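Local coordinates for protein LYND (Lyngbya aestuarii, PDB 4V1T) that probably uses ATP and magnesium as a YcaO-family cyclodehydratase to turn peptide side chains, most likely cysteines, into azoline heterocycles, at residues B[328-336]-B[693-701]; B[427-438]-B[509-517]. All coordinates share one frame; numbering follows the deposited sequence.

Interaction 1 of 2, residues B[328-336]-B[693-701]; sequences LKLESRPKQ and WSDDIYTDV
Asp696 OD1 is gripped by two backbone N-H groups, one from each side of the contact. Arg333 N reaches it across the gap at 3.0 Å on the syn side, while Tyr698 N, from the same segment, comes from the opposite face of the carboxylate plane on the anti side; both are tilted out of that plane. The second oxygen has its own donor, since Ser332 OG gives a hydrogen bond of 2.6 Å to Asp696 OD2. With CG anti to the backbone N (chi1 -164°), the carboxylate lies against 332-333 while still reaching Tyr698 N, and these three bonds should resist its rotation. Beside it the backbones pair antiparallel: Ile697 N donates to Arg333 O at 2.9 Å, and Lys335 N to Asp695 O at 2.8 Å. Pro334 and Asp696 between them form a single non-hydrogen-bonded bridge pair.

Lys335 extends beyond CG, passing Ile697 CG1 at 3.5 Å from its own CG. NZ bonds to Ser694 O, from above the carbonyl plane, and makes a salt bridge to Asp700 OD2; the latter is modelled very short, so its length is doubtful. Asp700 OD1 accepts from Ser694 N and OG, tying the loop to the helix. Farther along, Tyr698 lays one ring face over the Leu330-Glu331 peptide, with CE1 3.5 Å from Leu330 CB. Arg333 directs NE away to Glu539 of helix 538-561.

The arrangement is a helix N-cap on 697-710, preceded by an ST turn at Ser694 and docked on an extended segment, with the Ile697 side chain about 10 Å from bound ADP.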
loop_
_atom_site.group_PDB
_atom_site.type_symbol
_atom_site.label_atom_id
_atom_site.label_comp_id
_atom_site.label_asym_id
_atom_site.label_seq_id
_atom_site.Cartn_x
_atom_site.Cartn_y
_atom_site.Cartn_z
ATOM N N LEU B 328 -15.574 8.608 33.473
ATOM C CA LEU B 328 -14.615 7.942 32.581
ATOM C C LEU B 328 -14.413 6.461 32.913
ATOM O O LEU B 328 -13.958 6.118 34.006
ATOM C CB LEU B 328 -13.267 8.654 32.647
ATOM C CG LEU B 328 -12.637 9.035 31.313
ATOM C CD1 LEU B 328 -13.483 10.072 30.587
ATOM C CD2 LEU B 328 -11.236 9.574 31.558
ATOM N N LYS B 329 -14.736 5.597 31.953
ATOM C CA LYS B 329 -14.540 4.156 32.101
ATOM C C LYS B 329 -13.109 3.755 31.752
ATOM O O LYS B 329 -12.793 3.541 30.576
ATOM C CB LYS B 329 -15.501 3.386 31.194
ATOM C CG LYS B 329 -16.975 3.566 31.509
ATOM C CD LYS B 329 -17.812 2.739 30.544
ATOM C CE LYS B 329 -19.302 2.886 30.812
ATOM N NZ LYS B 329 -20.105 2.101 29.828
ATOM N N LEU B 330 -12.250 3.659 32.764
ATOM C CA LEU B 330 -10.887 3.172 32.562
ATOM C C LEU B 330 -10.771 1.722 33.019
ATOM O O LEU B 330 -11.422 1.308 33.968
ATOM C CB LEU B 330 -9.873 4.046 33.295
ATOM C CG LEU B 330 -9.683 5.496 32.817
ATOM C CD1 LEU B 330 -8.268 5.969 33.131
ATOM C CD2 LEU B 330 -9.976 5.674 31.328
ATOM N N GLU B 331 -9.936 0.958 32.326
ATOM C CA GLU B 331 -9.826 -0.472 32.562
ATOM C C GLU B 331 -8.469 -0.991 32.105
ATOM O O GLU B 331 -7.745 -0.302 31.394
ATOM C CB GLU B 331 -10.945 -1.211 31.824
ATOM C CG GLU B 331 -11.029 -0.874 30.342
ATOM C CD GLU B 331 -12.218 -1.525 29.666
ATOM O OE1 GLU B 331 -13.330 -0.959 29.743
ATOM O OE2 GLU B 331 -12.045 -2.602 29.060
ATOM N N SER B 332 -8.153 -2.216 32.503
ATOM C CA SER B 332 -6.875 -2.846 32.206
ATOM C C SER B 332 -6.633 -3.021 30.707
ATOM O O SER B 332 -7.429 -3.638 29.997
ATOM C CB SER B 332 -6.803 -4.215 32.893
ATOM O OG SER B 332 -5.692 -4.960 32.431
ATOM N N ARG B 333 -5.514 -2.475 30.241
ATOM C CA ARG B 333 -5.074 -2.641 28.857
ATOM C C ARG B 333 -3.684 -3.270 28.840
ATOM O O ARG B 333 -2.685 -2.578 29.018
ATOM C CB ARG B 333 -5.064 -1.294 28.130
ATOM C CG ARG B 333 -6.432 -0.638 28.003
ATOM C CD ARG B 333 -7.376 -1.435 27.129
ATOM N NE ARG B 333 -8.675 -0.780 26.980
ATOM C CZ ARG B 333 -9.743 -1.348 26.431
ATOM N NH1 ARG B 333 -9.681 -2.589 25.973
ATOM N NH2 ARG B 333 -10.877 -0.670 26.343
ATOM N N PRO B 334 -3.614 -4.599 28.660
ATOM C CA PRO B 334 -2.310 -5.269 28.631
ATOM C C PRO B 334 -1.453 -4.872 27.424
ATOM O O PRO B 334 -1.931 -4.885 26.291
ATOM C CB PRO B 334 -2.677 -6.761 28.569
ATOM C CG PRO B 334 -4.065 -6.842 29.112
ATOM C CD PRO B 334 -4.728 -5.566 28.678
ATOM N N LYS B 335 -0.195 -4.521 27.682
ATOM C CA LYS B 335 0.762 -4.247 26.618
ATOM C C LYS B 335 1.166 -5.552 25.940
ATOM O O LYS B 335 1.409 -6.556 26.610
ATOM C CB LYS B 335 2.010 -3.555 27.168
ATOM C CG LYS B 335 1.741 -2.308 27.994
ATOM C CD LYS B 335 3.039 -1.742 28.548
ATOM C CE LYS B 335 2.790 -0.655 29.585
ATOM N NZ LYS B 335 3.941 -0.520 30.515
ATOM N N GLN B 336 1.230 -5.533 24.612
ATOM C CA GLN B 336 1.649 -6.700 23.835
ATOM C C GLN B 336 2.599 -6.274 22.717
ATOM O O GLN B 336 3.302 -5.268 22.841
ATOM C CB GLN B 336 0.435 -7.436 23.245
ATOM C CG GLN B 336 -0.525 -8.030 24.273
ATOM C CD GLN B 336 0.024 -9.271 24.961
ATOM O OE1 GLN B 336 1.191 -9.637 24.785
ATOM N NE2 GLN B 336 -0.821 -9.930 25.749
ATOM N N TRP B 693 7.580 1.106 35.226
ATOM C CA TRP B 693 6.513 0.764 34.287
ATOM C C TRP B 693 6.164 -0.713 34.404
ATOM O O TRP B 693 7.031 -1.542 34.676
ATOM C CB TRP B 693 6.925 1.088 32.844
ATOM C CG TRP B 693 7.985 0.183 32.305
ATOM C CD1 TRP B 693 7.798 -1.015 31.680
ATOM C CD2 TRP B 693 9.398 0.400 32.342
ATOM N NE1 TRP B 693 9.008 -1.560 31.332
ATOM C CE2 TRP B 693 10.006 -0.709 31.724
ATOM C CE3 TRP B 693 10.209 1.425 32.843
ATOM C CZ2 TRP B 693 11.388 -0.824 31.591
ATOM C CZ3 TRP B 693 11.582 1.309 32.711
ATOM C CH2 TRP B 693 12.157 0.197 32.086
ATOM N N SER B 694 4.890 -1.030 34.194
ATOM C CA SER B 694 4.398 -2.401 34.263
ATOM C C SER B 694 4.185 -2.944 32.856
ATOM O O SER B 694 4.783 -2.448 31.908
ATOM C CB SER B 694 3.087 -2.448 35.040
ATOM O OG SER B 694 2.040 -1.889 34.271
ATOM N N ASP B 695 3.341 -3.965 32.724
ATOM C CA ASP B 695 2.926 -4.468 31.415
ATOM C C ASP B 695 1.465 -4.136 31.165
ATOM O O ASP B 695 0.845 -4.658 30.238
ATOM C CB ASP B 695 3.152 -5.977 31.322
ATOM C CG ASP B 695 4.615 -6.333 31.164
ATOM O OD1 ASP B 695 5.132 -6.222 30.031
ATOM O OD2 ASP B 695 5.250 -6.726 32.165
ATOM N N ASP B 696 0.919 -3.270 32.010
ATOM C CA ASP B 696 -0.448 -2.817 31.871
ATOM C C ASP B 696 -0.440 -1.311 31.685
ATOM O O ASP B 696 0.096 -0.578 32.516
ATOM C CB ASP B 696 -1.272 -3.202 33.092
ATOM C CG ASP B 696 -2.758 -3.096 32.844
ATOM O OD1 ASP B 696 -3.180 -2.200 32.081
ATOM O OD2 ASP B 696 -3.506 -3.916 33.415
ATOM N N ILE B 697 -1.035 -0.853 30.591
ATOM C CA ILE B 697 -1.051 0.566 30.280
ATOM C C ILE B 697 -1.839 1.315 31.350
ATOM O O ILE B 697 -1.439 2.391 31.789
ATOM C CB ILE B 697 -1.647 0.841 28.880
ATOM C CG1 ILE B 697 -0.850 0.102 27.802
ATOM C CG2 ILE B 697 -1.623 2.331 28.570
ATOM C CD1 ILE B 697 -1.553 0.020 26.456
ATOM N N TYR B 698 -2.946 0.728 31.781
ATOM C CA TYR B 698 -3.800 1.343 32.792
ATOM C C TYR B 698 -3.086 1.511 34.131
ATOM O O TYR B 698 -3.279 2.502 34.829
ATOM C CB TYR B 698 -5.072 0.512 32.982
ATOM C CG TYR B 698 -5.941 0.991 34.119
ATOM C CD1 TYR B 698 -6.457 2.278 34.130
ATOM C CD2 TYR B 698 -6.247 0.157 35.177
ATOM C CE1 TYR B 698 -7.248 2.721 35.173
ATOM C CE2 TYR B 698 -7.039 0.593 36.222
ATOM C CZ TYR B 698 -7.535 1.873 36.213
ATOM O OH TYR B 698 -8.320 2.296 37.255
ATOM N N THR B 699 -2.274 0.530 34.498
ATOM C CA THR B 699 -1.514 0.624 35.729
ATOM C C THR B 699 -0.492 1.741 35.601
ATOM O O THR B 699 -0.193 2.433 36.568
ATOM C CB THR B 699 -0.808 -0.703 36.062
ATOM O OG1 THR B 699 -1.780 -1.754 36.121
ATOM C CG2 THR B 699 -0.087 -0.615 37.407
ATOM N N ASP B 700 0.030 1.924 34.392
ATOM C CA ASP B 700 1.051 2.931 34.148
ATOM C C ASP B 700 0.523 4.356 34.268
ATOM O O ASP B 700 1.243 5.220 34.743
ATOM C CB ASP B 700 1.688 2.733 32.775
ATOM C CG ASP B 700 2.750 1.656 32.779
ATOM O OD1 ASP B 700 2.810 0.882 33.756
ATOM O OD2 ASP B 700 3.527 1.579 31.806
ATOM N N VAL B 701 -0.722 4.600 33.856
ATOM C CA VAL B 701 -1.285 5.948 33.967
ATOM C C VAL B 701 -1.643 6.253 35.419
ATOM O O VAL B 701 -1.479 7.381 35.873
ATOM C CB VAL B 701 -2.533 6.174 33.061
ATOM C CG1 VAL B 701 -2.310 5.594 31.679
ATOM C CG2 VAL B 701 -3.797 5.602 33.677
#

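Interaction 2 of 2, residues B[427-438]-B[509-517]; sequences RYSGIFQGDEPR and TALCYYHYP
Phe432 carries much of the contact, and its side chain can be traced outward through the 509-517 segment. CB lies 3.2 Å from Tyr514 O and also touches Tyr513 CB. A chi1 of 180° swings the Phe432 ring away from its own N toward Tyr516 and Pro517. Phe432 CD2 and CE2 meet Pro517 CD obliquely, the closer approach being 3.8 Å from CD2, while CE1 comes to Thr509 CG2, also obliquely. At the far end, CE1 and CZ both pack on Tyr516 CD1, which sits over the centre of the ring face. The two rings make a T-shaped pair, Tyr516 supplying the edge, with centroids 4.9 Å apart and planes at 75°. Gly434 N covers the opposite face, so the phenyl is sandwiched. Tyr516 OH is anchored beyond the contact by Glu492.

A second aromatic contact involves Tyr513, whose ring face receives Glu436 CG 3.5 Å from the centroid and 15° off the normal, a CH-pi contact. The Glu436 carboxylate turns back to accept from Gln433 N and Gly434 N, and also pairs with Arg722, which should hold Glu436 CG over the ring face. Nearby, Tyr514 presents its edge to Arg427 O, CE2 lying 3.5 Å away.

Two backbone bonds fix the pairing: Tyr514 N donates to Gly430 O at 2.8 Å, and Phe432 N to Tyr514 O at 3.0 Å. Because both flank Ile431 and are made by Tyr514 alone, they define a single parallel-type bridge. It joins the chain leaving helix 413-429 to the loop after the short, weakly bonded helix 509-512 that follows strand 503-508 in the YcaO domain, beside a site where the Arg427 side chain lies about 3 Å from a bound phosphate, with a magnesium ion also close by.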
loop_
_atom_site.group_PDB
_atom_site.type_symbol
_atom_site.label_atom_id
_atom_site.label_comp_id
_atom_site.label_asym_id
_atom_site.label_seq_id
_atom_site.Cartn_x
_atom_site.Cartn_y
_atom_site.Cartn_z
ATOM N N ARG B 427 -4.779 15.780 15.670
ATOM C CA ARG B 427 -4.961 17.201 15.448
ATOM C C ARG B 427 -6.378 17.518 15.001
ATOM O O ARG B 427 -6.956 18.512 15.430
ATOM C CB ARG B 427 -3.954 17.721 14.422
ATOM C CG ARG B 427 -2.496 17.559 14.841
ATOM C CD ARG B 427 -2.066 18.550 15.911
ATOM N NE ARG B 427 -0.769 18.179 16.486
ATOM C CZ ARG B 427 0.404 18.336 15.870
ATOM N NH1 ARG B 427 0.463 18.859 14.645
ATOM N NH2 ARG B 427 1.528 17.964 16.474
ATOM N N TYR B 428 -6.956 16.671 14.161
ATOM C CA TYR B 428 -8.328 16.885 13.704
ATOM C C TYR B 428 -9.334 16.787 14.853
ATOM O O TYR B 428 -10.220 17.624 14.984
ATOM C CB TYR B 428 -8.698 15.889 12.602
ATOM C CG TYR B 428 -10.193 15.818 12.337
ATOM C CD1 TYR B 428 -10.805 16.696 11.456
ATOM C CD2 TYR B 428 -10.991 14.880 12.987
ATOM C CE1 TYR B 428 -12.167 16.643 11.224
ATOM C CE2 TYR B 428 -12.359 14.818 12.764
ATOM C CZ TYR B 428 -12.942 15.697 11.878
ATOM O OH TYR B 428 -14.296 15.632 11.653
ATOM N N SER B 429 -9.176 15.764 15.681
ATOM C CA SER B 429 -10.135 15.451 16.732
ATOM C C SER B 429 -10.207 16.526 17.800
ATOM O O SER B 429 -11.170 16.594 18.547
ATOM C CB SER B 429 -9.779 14.107 17.379
ATOM O OG SER B 429 -9.913 13.044 16.445
ATOM N N GLY B 430 -9.182 17.365 17.867
ATOM C CA GLY B 430 -9.126 18.428 18.852
ATOM C C GLY B 430 -9.825 19.705 18.421
ATOM O O GLY B 430 -9.979 20.628 19.221
ATOM N N ILE B 431 -10.241 19.767 17.160
ATOM C CA ILE B 431 -10.836 20.975 16.617
ATOM C C ILE B 431 -12.279 21.146 17.065
ATOM O O ILE B 431 -13.055 20.195 17.090
ATOM C CB ILE B 431 -10.776 20.990 15.086
ATOM C CG1 ILE B 431 -9.318 20.949 14.612
ATOM C CG2 ILE B 431 -11.462 22.243 14.534
ATOM C CD1 ILE B 431 -9.157 20.602 13.142
ATOM N N PHE B 432 -12.634 22.379 17.400
ATOM C CA PHE B 432 -13.968 22.690 17.893
ATOM C C PHE B 432 -14.982 22.658 16.751
ATOM O O PHE B 432 -14.914 23.472 15.837
ATOM C CB PHE B 432 -13.963 24.055 18.584
ATOM C CG PHE B 432 -15.301 24.475 19.125
ATOM C CD1 PHE B 432 -15.804 23.917 20.288
ATOM C CD2 PHE B 432 -16.042 25.446 18.480
ATOM C CE1 PHE B 432 -17.026 24.317 20.789
ATOM C CE2 PHE B 432 -17.268 25.841 18.970
ATOM C CZ PHE B 432 -17.758 25.277 20.128
ATOM N N GLN B 433 -15.920 21.713 16.813
ATOM C CA GLN B 433 -16.963 21.575 15.794
ATOM C C GLN B 433 -18.260 22.300 16.175
ATOM O O GLN B 433 -19.017 22.734 15.302
ATOM C CB GLN B 433 -17.273 20.099 15.549
ATOM C CG GLN B 433 -16.086 19.273 15.087
ATOM C CD GLN B 433 -16.458 17.831 14.806
ATOM O OE1 GLN B 433 -17.640 17.493 14.684
ATOM N NE2 GLN B 433 -15.451 16.969 14.701
ATOM N N GLY B 434 -18.508 22.415 17.475
ATOM C CA GLY B 434 -19.700 23.072 17.981
ATOM C C GLY B 434 -20.638 22.153 18.755
ATOM O O GLY B 434 -21.694 22.589 19.199
ATOM N N ASP B 435 -20.252 20.893 18.931
ATOM C CA ASP B 435 -21.071 19.908 19.646
ATOM C C ASP B 435 -20.380 19.379 20.900
ATOM O O ASP B 435 -20.818 18.398 21.483
ATOM C CB ASP B 435 -21.412 18.738 18.717
ATOM C CG ASP B 435 -20.180 18.007 18.221
ATOM O OD1 ASP B 435 -19.059 18.543 18.385
ATOM O OD2 ASP B 435 -20.332 16.894 17.660
ATOM N N GLU B 436 -19.301 20.032 21.305
ATOM C CA GLU B 436 -18.519 19.587 22.437
ATOM C C GLU B 436 -19.254 19.874 23.743
ATOM O O GLU B 436 -20.023 20.851 23.827
ATOM C CB GLU B 436 -17.149 20.280 22.446
ATOM C CG GLU B 436 -16.205 19.865 21.322
ATOM C CD GLU B 436 -16.583 20.434 19.970
ATOM O OE1 GLU B 436 -17.516 21.260 19.901
ATOM O OE2 GLU B 436 -15.949 20.051 18.965
ATOM N N PRO B 437 -19.026 19.034 24.772
ATOM C CA PRO B 437 -19.708 19.214 26.057
ATOM C C PRO B 437 -19.435 20.578 26.669
ATOM O O PRO B 437 -18.285 20.924 26.927
ATOM C CB PRO B 437 -19.129 18.094 26.927
ATOM C CG PRO B 437 -17.854 17.708 26.276
ATOM C CD PRO B 437 -18.085 17.903 24.815
ATOM N N ARG B 438 -20.503 21.337 26.891
ATOM C CA ARG B 438 -20.401 22.729 27.312
ATOM C C ARG B 438 -21.520 23.090 28.267
ATOM O O ARG B 438 -22.628 22.549 28.166
ATOM C CB ARG B 438 -20.500 23.656 26.096
ATOM C CG ARG B 438 -19.217 23.867 25.344
ATOM C CD ARG B 438 -19.497 24.631 24.065
ATOM N NE ARG B 438 -20.299 23.840 23.143
ATOM C CZ ARG B 438 -20.874 24.324 22.055
ATOM N NH1 ARG B 438 -20.746 25.599 21.743
ATOM N NH2 ARG B 438 -21.577 23.527 21.278
ATOM N N THR B 509 -13.913 26.186 27.703
ATOM C CA THR B 509 -13.939 25.445 26.453
ATOM C C THR B 509 -12.819 25.911 25.531
ATOM O O THR B 509 -12.294 25.131 24.733
ATOM C CB THR B 509 -15.308 25.598 25.755
ATOM O OG1 THR B 509 -16.356 25.216 26.660
ATOM C CG2 THR B 509 -15.397 24.725 24.528
ATOM N N ALA B 510 -12.438 27.177 25.662
ATOM C CA ALA B 510 -11.407 27.767 24.811
ATOM C C ALA B 510 -10.048 27.094 24.990
ATOM O O ALA B 510 -9.197 27.157 24.101
ATOM C CB ALA B 510 -11.300 29.260 25.084
ATOM N N LEU B 511 -9.839 26.470 26.147
ATOM C CA LEU B 511 -8.590 25.759 26.425
ATOM C C LEU B 511 -8.617 24.296 25.976
ATOM O O LEU B 511 -7.570 23.698 25.747
ATOM C CB LEU B 511 -8.272 25.809 27.921
ATOM C CG LEU B 511 -7.500 27.029 28.432
ATOM C CD1 LEU B 511 -7.317 26.908 29.928
ATOM C CD2 LEU B 511 -6.143 27.160 27.755
ATOM N N CYS B 512 -9.816 23.737 25.858
ATOM C CA CYS B 512 -9.994 22.303 25.648
ATOM C C CYS B 512 -9.992 21.885 24.178
ATOM O O CYS B 512 -9.766 20.723 23.877
ATOM C CB CYS B 512 -11.304 21.855 26.298
ATOM S SG CYS B 512 -11.354 22.097 28.091
ATOM N N TYR B 513 -10.250 22.823 23.276
ATOM C CA TYR B 513 -10.331 22.521 21.852
ATOM C C TYR B 513 -9.674 23.605 21.013
ATOM O O TYR B 513 -9.576 24.758 21.438
ATOM C CB TYR B 513 -11.788 22.362 21.436
ATOM C CG TYR B 513 -12.530 21.338 22.258
ATOM C CD1 TYR B 513 -12.430 19.977 21.965
ATOM C CD2 TYR B 513 -13.321 21.726 23.338
ATOM C CE1 TYR B 513 -13.104 19.034 22.717
ATOM C CE2 TYR B 513 -14.001 20.791 24.092
ATOM C CZ TYR B 513 -13.885 19.448 23.779
ATOM O OH TYR B 513 -14.549 18.513 24.522
ATOM N N TYR B 514 -9.226 23.223 19.822
ATOM C CA TYR B 514 -8.640 24.170 18.878
ATOM C C TYR B 514 -9.701 25.087 18.291
ATOM O O TYR B 514 -10.838 24.668 18.044
ATOM C CB TYR B 514 -7.934 23.442 17.719
ATOM C CG TYR B 514 -6.766 22.573 18.120
ATOM C CD1 TYR B 514 -5.773 23.055 18.952
ATOM C CD2 TYR B 514 -6.657 21.262 17.657
ATOM C CE1 TYR B 514 -4.704 22.264 19.316
ATOM C CE2 TYR B 514 -5.595 20.465 18.022
ATOM C CZ TYR B 514 -4.619 20.972 18.845
ATOM O OH TYR B 514 -3.552 20.180 19.197
ATOM N N HIS B 515 -9.302 26.329 18.033
ATOM C CA HIS B 515 -10.110 27.277 17.290
ATOM C C HIS B 515 -11.507 27.454 17.869
ATOM O O HIS B 515 -12.479 27.491 17.132
ATOM C CB HIS B 515 -10.202 26.866 15.813
ATOM C CG HIS B 515 -8.869 26.738 15.144
ATOM N ND1 HIS B 515 -8.260 25.523 14.928
ATOM C CD2 HIS B 515 -8.018 27.677 14.668
ATOM C CE1 HIS B 515 -7.095 25.715 14.336
ATOM N NE2 HIS B 515 -6.923 27.013 14.169
ATOM N N TYR B 516 -11.598 27.565 19.193
ATOM C CA TYR B 516 -12.850 27.947 19.834
ATOM C C TYR B 516 -13.009 29.442 19.663
ATOM O O TYR B 516 -12.126 30.185 20.050
ATOM C CB TYR B 516 -12.844 27.585 21.315
ATOM C CG TYR B 516 -14.077 28.048 22.046
ATOM C CD1 TYR B 516 -15.239 27.280 22.048
ATOM C CD2 TYR B 516 -14.091 29.256 22.725
ATOM C CE1 TYR B 516 -16.375 27.706 22.706
ATOM C CE2 TYR B 516 -15.224 29.685 23.388
ATOM C CZ TYR B 516 -16.361 28.902 23.373
ATOM O OH TYR B 516 -17.491 29.310 24.018
ATOM N N PRO B 517 -14.132 29.899 19.099
ATOM C CA PRO B 517 -14.249 31.341 18.873
ATOM C C PRO B 517 -14.587 32.126 20.144
ATOM O O PRO B 517 -15.550 31.785 20.841
ATOM C CB PRO B 517 -15.397 31.450 17.857
ATOM C CG PRO B 517 -16.024 30.076 17.767
ATOM C CD PRO B 517 -15.405 29.213 18.828
#

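Interaction 2 is nested along the chain inside the loop closed by interaction 1; their centres lie about 27 Å apart and their nearest atoms about 10 Å apart, so they do not touch. Interaction 1 is a surface contact, its centre about 25 Å from that of the chain, whereas interaction 2 is partly buried, its centre about 17 Å away. Their chemistry differs in keeping with that placing: 328-336 and 693-701 rely mainly on carboxylates, a lysine and backbone N-H groups, 427-438 and 509-517 on aromatic rings, with only two hydrogen bonds across. Each includes one isolated backbone bridge, antiparallel in the first and parallel in the second. They hold different helices, 697-710 and 413-429.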